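Local coordinates for YcaO (Methanopyrus kandleri, PDB 6CIB), which binds ADP and magnesium and, as a YcaO-family enzyme, probably uses ATP to activate backbone amides in the thioamidation of ribosomally made peptides, at residues Pro110-Val114 against Tyr126-Val132; Val201-Arg207 against Val219-Ala225. All blocks are in the same frame, centred on the assembly; numbering follows the deposited sequence.

Overall arrangement
Two beta hairpins of a single chain illustrate how antiparallel pairing serves different surroundings. Contact 1 comes first along the chain and is complete before contact 2 begins; their centres lie 38 Å apart, on opposite sides of the chain's centre, and their nearest atoms are about 22 Å apart. Contact 1 pairs strands 113-118 and 124-128 at one border of a five-stranded antiparallel sheet whose other border, strand 148-150, includes the magnesium-site residue Leu-148. Contact 2 pairs strands 203-209 and 217-224 of a separate three-stranded sheet. Both belong to the YcaO family region, and neither contains a residue of the ADP pocket or the magnesium site.

Contact 1: residues Pro110-Val114 against Tyr126-Val132; sequences PREWV and YVPANEV
Val-114 and Val-127 form an antiparallel hydrogen-bonded pair whose two backbone bonds hold the strand ends together. The amide of Val-114 reaches Val-127 O at 2.7 Å, nearly along the C=O axis, and Val-127 N returns a bond to Val-114 O at 2.9 Å. Beyond the strand, Ala-129 N binds Glu-112 O at 2.9 Å, but from above the carbonyl plane, 45° out of it, as the chain turns into the 3-10 segment 129-131. Between these bonds Trp-113 is paired with Pro-128, non-hydrogen-bonded and with diverging side chains, a position where proline, lacking an N-H, costs the pairing nothing.

Apolar packing is concentrated on the indole. With CG anti to its carbonyl carbon (chi1 -57°), Trp-113 brings its six-membered ring beside the backbone of Tyr-126 to Pro-128, with Val-127 N at the ring's edge; CE3 meets Tyr-126 CB at 3.8 Å and CZ3 meets Pro-128 CD at 3.9 Å. Pro-110 CB lies above one face of the indole, offset toward its rim. Pro-110 CG also touches Pro-128 CG at 4.2 Å, the two proline rings lying side by side and pointing the same way. Away from the indole, Val-114 CB packs on Val-132 CG2 at 4.1 Å, while the methyl of Ala-129 meets Glu-112 CB at 3.8 Å.

Charge plays its part at the periphery: the Glu-112 carboxylate leads away from the partner segment to a salt bridge with Arg-94. This hairpin is the border of a five-stranded antiparallel sheet, with strand 124-128 outermost within the chain. Strand 332-336 flanks strand 113-118 on its other side, and Val-335 from it receives the side chains of both Val-114 and Val-132, while Ile-333 receives Val-127.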
ATOM      1  N   PRO A 110       7.621 -20.476 -15.500  1.00 62.72           N
ATOM      2  CA  PRO A 110       8.728 -19.792 -14.801  1.00 58.12           C
ATOM      3  C   PRO A 110       9.694 -20.761 -14.120  1.00 55.02           C
ATOM      4  O   PRO A 110       9.297 -21.860 -13.726  1.00 55.09           O
ATOM      5  CB  PRO A 110       8.027 -18.910 -13.759  1.00 59.84           C
ATOM      6  CG  PRO A 110       6.601 -19.335 -13.739  1.00 61.80           C
ATOM      7  CD  PRO A 110       6.304 -19.985 -15.054  1.00 63.72           C
ATOM      8  N   ARG A 111      10.948 -20.340 -13.986  1.00 52.65           N
ATOM      9  CA  ARG A 111      12.030 -21.219 -13.542  1.00 51.44           C
ATOM     10  C   ARG A 111      12.381 -21.060 -12.059  1.00 50.07           C
ATOM     11  O   ARG A 111      12.830 -22.023 -11.415  1.00 50.38           O
ATOM     12  CB  ARG A 111      13.273 -20.995 -14.413  1.00 54.46           C
ATOM     13  CG  ARG A 111      14.225 -22.177 -14.459  1.00 56.76           C
ATOM     14  CD  ARG A 111      15.641 -21.727 -14.771  1.00 61.24           C
ATOM     15  NE  ARG A 111      16.615 -22.734 -14.351  1.00 62.08           N
ATOM     16  CZ  ARG A 111      17.862 -22.482 -13.955  1.00 62.36           C
ATOM     17  NH1 ARG A 111      18.333 -21.234 -13.900  1.00 60.63           N
ATOM     18  NH2 ARG A 111      18.639 -23.492 -13.592  1.00 61.02           N
ATOM     19  N   GLU A 112      12.185 -19.849 -11.535  1.00 48.82           N
ATOM     20  CA  GLU A 112      12.503 -19.505 -10.145  1.00 46.32           C
ATOM     21  C   GLU A 112      11.229 -19.315  -9.329  1.00 43.66           C
ATOM     22  O   GLU A 112      10.335 -18.567  -9.725  1.00 42.48           O
ATOM     23  CB  GLU A 112      13.342 -18.226 -10.078  1.00 47.61           C
ATOM     24  CG  GLU A 112      14.806 -18.384 -10.466  1.00 52.24           C
ATOM     25  CD  GLU A 112      15.029 -18.476 -11.965  1.00 54.39           C
ATOM     26  OE1 GLU A 112      14.397 -17.710 -12.726  1.00 56.30           O
ATOM     27  OE2 GLU A 112      15.848 -19.322 -12.381  1.00 57.35           O
ATOM     28  N   TRP A 113      11.174 -19.985  -8.183  1.00 41.37           N
ATOM     29  CA  TRP A 113      10.006 -19.974  -7.312  1.00 40.67           C
ATOM     30  C   TRP A 113      10.411 -19.680  -5.883  1.00 39.22           C
ATOM     31  O   TRP A 113      11.561 -19.912  -5.498  1.00 40.06           O
ATOM     32  CB  TRP A 113       9.290 -21.329  -7.342  1.00 40.48           C
ATOM     33  CG  TRP A 113       8.867 -21.774  -8.703  1.00 41.67           C
ATOM     34  CD1 TRP A 113       9.627 -22.446  -9.618  1.00 41.67           C
ATOM     35  CD2 TRP A 113       7.586 -21.581  -9.310  1.00 41.86           C
ATOM     36  NE1 TRP A 113       8.901 -22.681 -10.755  1.00 41.84           N
ATOM     37  CE2 TRP A 113       7.644 -22.164 -10.598  1.00 41.42           C
ATOM     38  CE3 TRP A 113       6.392 -20.969  -8.895  1.00 41.52           C
ATOM     39  CZ2 TRP A 113       6.552 -22.158 -11.477  1.00 41.93           C
ATOM     40  CZ3 TRP A 113       5.306 -20.965  -9.768  1.00 41.33           C
ATOM     41  CH2 TRP A 113       5.394 -21.559 -11.045  1.00 41.05           C
ATOM     42  N   VAL A 114       9.455 -19.159  -5.113  1.00 37.23           N
ATOM     43  CA  VAL A 114       9.561 -19.054  -3.654  1.00 37.44           C
ATOM     44  C   VAL A 114       8.314 -19.678  -3.015  1.00 37.40           C
ATOM     45  O   VAL A 114       7.186 -19.445  -3.466  1.00 37.64           O
ATOM     46  CB  VAL A 114       9.736 -17.591  -3.164  1.00 36.28           C
ATOM     47  CG1 VAL A 114      10.161 -17.562  -1.703  1.00 36.07           C
ATOM     48  CG2 VAL A 114      10.769 -16.841  -3.994  1.00 36.40           C
ATOM     49  N   TYR A 126       3.767 -22.533  -4.280  1.00 41.90           N
ATOM     50  CA  TYR A 126       4.926 -21.860  -4.870  1.00 41.76           C
ATOM     51  C   TYR A 126       4.524 -20.679  -5.738  1.00 40.40           C
ATOM     52  O   TYR A 126       3.578 -20.752  -6.526  1.00 40.63           O
ATOM     53  CB  TYR A 126       5.821 -22.842  -5.638  1.00 42.19           C
ATOM     54  CG  TYR A 126       6.587 -23.764  -4.716  1.00 44.35           C
ATOM     55  CD1 TYR A 126       7.829 -23.383  -4.195  1.00 44.33           C
ATOM     56  CD2 TYR A 126       6.058 -25.007  -4.337  1.00 45.02           C
ATOM     57  CE1 TYR A 126       8.530 -24.222  -3.335  1.00 46.61           C
ATOM     58  CE2 TYR A 126       6.748 -25.850  -3.472  1.00 47.24           C
ATOM     59  CZ  TYR A 126       7.985 -25.453  -2.978  1.00 48.34           C
ATOM     60  OH  TYR A 126       8.677 -26.281  -2.129  1.00 50.63           O
ATOM     61  N   VAL A 127       5.256 -19.585  -5.564  1.00 39.10           N
ATOM     62  CA  VAL A 127       4.977 -18.323  -6.238  1.00 38.57           C
ATOM     63  C   VAL A 127       6.231 -17.973  -7.040  1.00 37.60           C
ATOM     64  O   VAL A 127       7.342 -18.178  -6.538  1.00 38.92           O
ATOM     65  CB  VAL A 127       4.589 -17.235  -5.197  1.00 39.12           C
ATOM     66  CG1 VAL A 127       4.549 -15.837  -5.795  1.00 38.68           C
ATOM     67  CG2 VAL A 127       3.227 -17.551  -4.598  1.00 40.69           C
ATOM     68  N   PRO A 128       6.067 -17.465  -8.284  1.00 36.26           N
ATOM     69  CA  PRO A 128       7.249 -17.079  -9.073  1.00 36.84           C
ATOM     70  C   PRO A 128       8.052 -16.008  -8.355  1.00 36.17           C
ATOM     71  O   PRO A 128       7.467 -15.164  -7.661  1.00 36.67           O
ATOM     72  CB  PRO A 128       6.647 -16.501 -10.363  1.00 36.74           C
ATOM     73  CG  PRO A 128       5.273 -17.095 -10.449  1.00 37.11           C
ATOM     74  CD  PRO A 128       4.815 -17.196  -9.024  1.00 36.40           C
ATOM     75  N   ALA A 129       9.374 -16.060  -8.507  1.00 35.28           N
ATOM     76  CA  ALA A 129      10.272 -15.060  -7.917  1.00 35.29           C
ATOM     77  C   ALA A 129       9.912 -13.630  -8.330  1.00 33.16           C
ATOM     78  O   ALA A 129      10.022 -12.717  -7.512  1.00 33.29           O
ATOM     79  CB  ALA A 129      11.728 -15.373  -8.240  1.00 36.08           C
ATOM     80  N   ASN A 130       9.442 -13.459  -9.571  1.00 32.74           N
ATOM     81  CA  ASN A 130       9.027 -12.143 -10.112  1.00 33.74           C
ATOM     82  C   ASN A 130       7.777 -11.592  -9.416  1.00 35.64           C
ATOM     83  O   ASN A 130       7.481 -10.396  -9.511  1.00 37.48           O
ATOM     84  CB  ASN A 130       8.787 -12.227 -11.632  1.00 33.66           C
ATOM     85  CG  ASN A 130       8.736 -10.854 -12.314  1.00 34.52           C
ATOM     86  OD1 ASN A 130       9.711 -10.099 -12.311  1.00 34.97           O
ATOM     87  ND2 ASN A 130       7.597 -10.538 -12.919  1.00 33.73           N
ATOM     88  N   GLU A 131       7.049 -12.474  -8.733  1.00 35.46           N
ATOM     89  CA  GLU A 131       5.878 -12.095  -7.957  1.00 36.46           C
ATOM     90  C   GLU A 131       6.197 -11.936  -6.470  1.00 35.91           C
ATOM     91  O   GLU A 131       5.298 -11.710  -5.658  1.00 35.52           O
ATOM     92  CB  GLU A 131       4.751 -13.119  -8.156  1.00 37.90           C
ATOM     93  CG  GLU A 131       4.119 -13.122  -9.539  1.00 40.14           C
ATOM     94  CD  GLU A 131       3.563 -11.770  -9.944  1.00 42.92           C
ATOM     95  OE1 GLU A 131       2.911 -11.098  -9.111  1.00 45.95           O
ATOM     96  OE2 GLU A 131       3.775 -11.379 -11.106  1.00 45.36           O
ATOM     97  N   VAL A 132       7.476 -12.047  -6.117  1.00 32.66           N
ATOM     98  CA  VAL A 132       7.896 -11.921  -4.731  1.00 32.66           C
ATOM     99  C   VAL A 132       8.905 -10.776  -4.591  1.00 33.19           C
ATOM    100  O   VAL A 132       8.718  -9.859  -3.778  1.00 32.24           O
ATOM    101  CB  VAL A 132       8.485 -13.254  -4.193  1.00 32.19           C
ATOM    102  CG1 VAL A 132       9.025 -13.085  -2.781  1.00 32.90           C
ATOM    103  CG2 VAL A 132       7.437 -14.355  -4.204  1.00 31.37           C
TER

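Contact 2: residues Val201-Arg207 against Val219-Ala225; sequences VGRVELR and VGAVTEA
A bend at chi2 (-63°) turns the arm of Arg-207 back along its own strand to Glu-205, while its CB stays against Gly-220 O across the pairing. Glu-205, bent at chi2 as well (-83°), offers OE1 to the arginine's NH1 and NH2, an end-on grip in which both nitrogens hold one oxygen. The NH2 bond, 2.8 Å to OE1, uses the anti lone pair and lies close to the guanidinium plane. Replacing Arg-207 with alanine would probably deprive the buried Glu-205 carboxylate of one of its two arginine partners and leave Leu-206 O without the bond from NH1.

The other oxygen, Glu-205 OE2, faces Arg-203 NH1 at 2.8 Å, well out of the guanidinium plane, so that charge alone couples them. At the edge of that guanidinium, Glu-224 OE1 makes a long salt bridge to NE at 3.8 Å; Lys-286 gives this carboxylate a second cationic partner. Beneath the charges Glu-205 CB packs on Val-222 CG2 at 3.6 Å.

Backbone bonds join Arg-203 with Glu-224, Glu-205 with Val-222 and Arg-207 with Gly-220. A classic beta bulge interrupts this regularity, because Gly-202 N (2.8 Å) and Arg-203 N (2.9 Å) both donate to Glu-224 O. The face of Val-204, Leu-206, Ala-221 and Thr-223 is mostly apolar: Leu-206 CD2 meets Ala-221 CB at 3.8 Å, and the Val-204 and Thr-223 side chains run alongside each other, Thr-223 OG1 being bonded to Val-232 N and Glu-230 O.

Helix 241-260 packs against this face, Val-252 touching Ala-221 and Thr-223 and Leu-249 touching Val-204. Strand 233-238 completes the three-stranded antiparallel sheet beyond 217-224. Helix 188-198 meets strand 203-209 through Arg-194 and Glu-198, and the short strand 183-185 lies alongside it, Leu-184 backbone-bonded to Leu-206.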
ATOM      1  N   VAL A 201      -2.456  23.530  -1.297  1.00 40.18           N
ATOM      2  CA  VAL A 201      -2.728  23.438  -2.737  1.00 40.07           C
ATOM      3  C   VAL A 201      -3.969  24.274  -3.066  1.00 42.33           C
ATOM      4  O   VAL A 201      -4.195  25.304  -2.432  1.00 46.30           O
ATOM      5  CB  VAL A 201      -2.830  21.958  -3.216  1.00 40.44           C
ATOM      6  CG1 VAL A 201      -1.448  21.316  -3.278  1.00 36.61           C
ATOM      7  CG2 VAL A 201      -3.767  21.137  -2.327  1.00 38.48           C
ATOM      8  N   GLY A 202      -4.759  23.863  -4.055  1.00 42.59           N
ATOM      9  CA  GLY A 202      -6.016  24.544  -4.356  1.00 42.10           C
ATOM     10  C   GLY A 202      -7.189  23.847  -3.700  1.00 43.85           C
ATOM     11  O   GLY A 202      -7.972  24.477  -2.978  1.00 45.10           O
ATOM     12  N   ARG A 203      -7.306  22.542  -3.958  1.00 42.35           N
ATOM     13  CA  ARG A 203      -8.385  21.715  -3.434  1.00 42.05           C
ATOM     14  C   ARG A 203      -7.891  20.329  -3.020  1.00 39.09           C
ATOM     15  O   ARG A 203      -6.985  19.770  -3.642  1.00 36.76           O
ATOM     16  CB  ARG A 203      -9.522  21.575  -4.460  1.00 47.01           C
ATOM     17  CG  ARG A 203     -10.318  22.849  -4.713  1.00 53.73           C
ATOM     18  CD  ARG A 203     -11.813  22.601  -4.622  1.00 60.84           C
ATOM     19  NE  ARG A 203     -12.356  22.008  -5.843  1.00 66.63           N
ATOM     20  CZ  ARG A 203     -13.578  21.490  -5.959  1.00 70.40           C
ATOM     21  NH1 ARG A 203     -14.412  21.472  -4.920  1.00 69.79           N
ATOM     22  NH2 ARG A 203     -13.968  20.977  -7.121  1.00 70.68           N
ATOM     23  N   VAL A 204      -8.488  19.788  -1.959  1.00 37.44           N
ATOM     24  CA  VAL A 204      -8.287  18.391  -1.579  1.00 36.15           C
ATOM     25  C   VAL A 204      -9.658  17.731  -1.523  1.00 36.50           C
ATOM     26  O   VAL A 204     -10.503  18.107  -0.713  1.00 36.55           O
ATOM     27  CB  VAL A 204      -7.515  18.218  -0.244  1.00 35.14           C
ATOM     28  CG1 VAL A 204      -7.469  16.746   0.164  1.00 33.26           C
ATOM     29  CG2 VAL A 204      -6.097  18.763  -0.354  1.00 34.53           C
ATOM     30  N   GLU A 205      -9.855  16.743  -2.389  1.00 38.09           N
ATOM     31  CA  GLU A 205     -11.149  16.084  -2.567  1.00 40.66           C
ATOM     32  C   GLU A 205     -11.089  14.639  -2.078  1.00 37.97           C
ATOM     33  O   GLU A 205     -10.136  13.923  -2.392  1.00 38.04           O
ATOM     34  CB  GLU A 205     -11.537  16.100  -4.044  1.00 44.14           C
ATOM     35  CG  GLU A 205     -11.781  17.476  -4.648  1.00 49.45           C
ATOM     36  CD  GLU A 205     -13.180  17.986  -4.376  1.00 52.88           C
ATOM     37  OE1 GLU A 205     -14.156  17.262  -4.681  1.00 54.66           O
ATOM     38  OE2 GLU A 205     -13.304  19.114  -3.855  1.00 56.81           O
ATOM     39  N   LEU A 206     -12.102  14.219  -1.319  1.00 35.29           N
ATOM     40  CA  LEU A 206     -12.187  12.844  -0.816  1.00 34.39           C
ATOM     41  C   LEU A 206     -13.238  12.028  -1.561  1.00 33.62           C
ATOM     42  O   LEU A 206     -14.298  12.545  -1.907  1.00 32.48           O
ATOM     43  CB  LEU A 206     -12.452  12.812   0.699  1.00 34.42           C
ATOM     44  CG  LEU A 206     -11.363  13.356   1.632  1.00 36.23           C
ATOM     45  CD1 LEU A 206     -11.882  13.447   3.057  1.00 36.50           C
ATOM     46  CD2 LEU A 206     -10.088  12.522   1.576  1.00 35.57           C
ATOM     47  N   ARG A 207     -12.914  10.758  -1.809  1.00 33.24           N
ATOM     48  CA  ARG A 207     -13.802   9.818  -2.495  1.00 31.69           C
ATOM     49  C   ARG A 207     -13.862   8.486  -1.759  1.00 32.72           C
ATOM     50  O   ARG A 207     -12.837   8.005  -1.265  1.00 29.95           O
ATOM     51  CB  ARG A 207     -13.317   9.552  -3.923  1.00 32.36           C
ATOM     52  CG  ARG A 207     -13.160  10.764  -4.831  1.00 33.51           C
ATOM     53  CD  ARG A 207     -14.472  11.489  -5.095  1.00 33.42           C
ATOM     54  NE  ARG A 207     -14.229  12.695  -5.894  1.00 34.37           N
ATOM     55  CZ  ARG A 207     -14.299  13.941  -5.435  1.00 33.22           C
ATOM     56  NH1 ARG A 207     -14.638  14.185  -4.171  1.00 34.10           N
ATOM     57  NH2 ARG A 207     -14.050  14.952  -6.259  1.00 32.60           N
ATOM     58  N   VAL A 219     -10.542   4.613   0.456  1.00 26.73           N
ATOM     59  CA  VAL A 219     -10.716   6.059   0.279  1.00 27.13           C
ATOM     60  C   VAL A 219      -9.620   6.599  -0.639  1.00 28.09           C
ATOM     61  O   VAL A 219      -8.457   6.224  -0.518  1.00 27.95           O
ATOM     62  CB  VAL A 219     -10.735   6.812   1.644  1.00 27.00           C
ATOM     63  CG1 VAL A 219     -10.734   8.331   1.480  1.00 26.59           C
ATOM     64  CG2 VAL A 219     -11.943   6.401   2.469  1.00 26.33           C
ATOM     65  N   GLY A 220     -10.015   7.469  -1.563  1.00 28.41           N
ATOM     66  CA  GLY A 220      -9.086   8.212  -2.399  1.00 29.38           C
ATOM     67  C   GLY A 220      -9.155   9.691  -2.087  1.00 30.61           C
ATOM     68  O   GLY A 220     -10.225  10.219  -1.772  1.00 29.76           O
ATOM     69  N   ALA A 221      -7.999  10.347  -2.149  1.00 31.04           N
ATOM     70  CA  ALA A 221      -7.896  11.798  -2.042  1.00 31.71           C
ATOM     71  C   ALA A 221      -7.212  12.330  -3.290  1.00 34.38           C
ATOM     72  O   ALA A 221      -6.183  11.798  -3.709  1.00 34.76           O
ATOM     73  CB  ALA A 221      -7.126  12.208  -0.796  1.00 31.56           C
ATOM     74  N   VAL A 222      -7.802  13.361  -3.890  1.00 34.13           N
ATOM     75  CA  VAL A 222      -7.231  13.990  -5.085  1.00 35.47           C
ATOM     76  C   VAL A 222      -7.055  15.489  -4.863  1.00 33.96           C
ATOM     77  O   VAL A 222      -7.875  16.128  -4.195  1.00 33.01           O
ATOM     78  CB  VAL A 222      -8.035  13.704  -6.395  1.00 36.92           C
ATOM     79  CG1 VAL A 222      -7.875  12.255  -6.821  1.00 38.52           C
ATOM     80  CG2 VAL A 222      -9.512  14.059  -6.255  1.00 36.42           C
ATOM     81  N   THR A 223      -5.970  16.032  -5.408  1.00 33.67           N
ATOM     82  CA  THR A 223      -5.701  17.457  -5.295  1.00 33.55           C
ATOM     83  C   THR A 223      -5.860  18.199  -6.616  1.00 35.10           C
ATOM     84  O   THR A 223      -5.619  17.654  -7.697  1.00 35.17           O
ATOM     85  CB  THR A 223      -4.314  17.772  -4.685  1.00 33.88           C
ATOM     86  OG1 THR A 223      -3.277  17.313  -5.557  1.00 32.86           O
ATOM     87  CG2 THR A 223      -4.162  17.125  -3.308  1.00 32.16           C
ATOM     88  N   GLU A 224      -6.305  19.442  -6.494  1.00 36.49           N
ATOM     89  CA  GLU A 224      -6.236  20.428  -7.554  1.00 37.78           C
ATOM     90  C   GLU A 224      -5.251  21.482  -7.074  1.00 36.84           C
ATOM     91  O   GLU A 224      -5.282  21.880  -5.911  1.00 37.41           O
ATOM     92  CB  GLU A 224      -7.620  21.027  -7.783  1.00 40.37           C
ATOM     93  CG  GLU A 224      -7.790  21.750  -9.108  1.00 44.80           C
ATOM     94  CD  GLU A 224      -9.213  22.237  -9.341  1.00 44.54           C
ATOM     95  OE1 GLU A 224     -10.175  21.551  -8.922  1.00 45.57           O
ATOM     96  OE2 GLU A 224      -9.363  23.313  -9.958  1.00 46.97           O
ATOM     97  N   ALA A 225      -4.359  21.912  -7.955  1.00 37.17           N
ATOM     98  CA  ALA A 225      -3.331  22.895  -7.609  1.00 38.76           C
ATOM     99  C   ALA A 225      -3.002  23.735  -8.831  1.00 40.56           C
ATOM    100  O   ALA A 225      -3.254  23.308  -9.968  1.00 39.44           O
ATOM    101  CB  ALA A 225      -2.077  22.199  -7.082  1.00 36.76           C
TER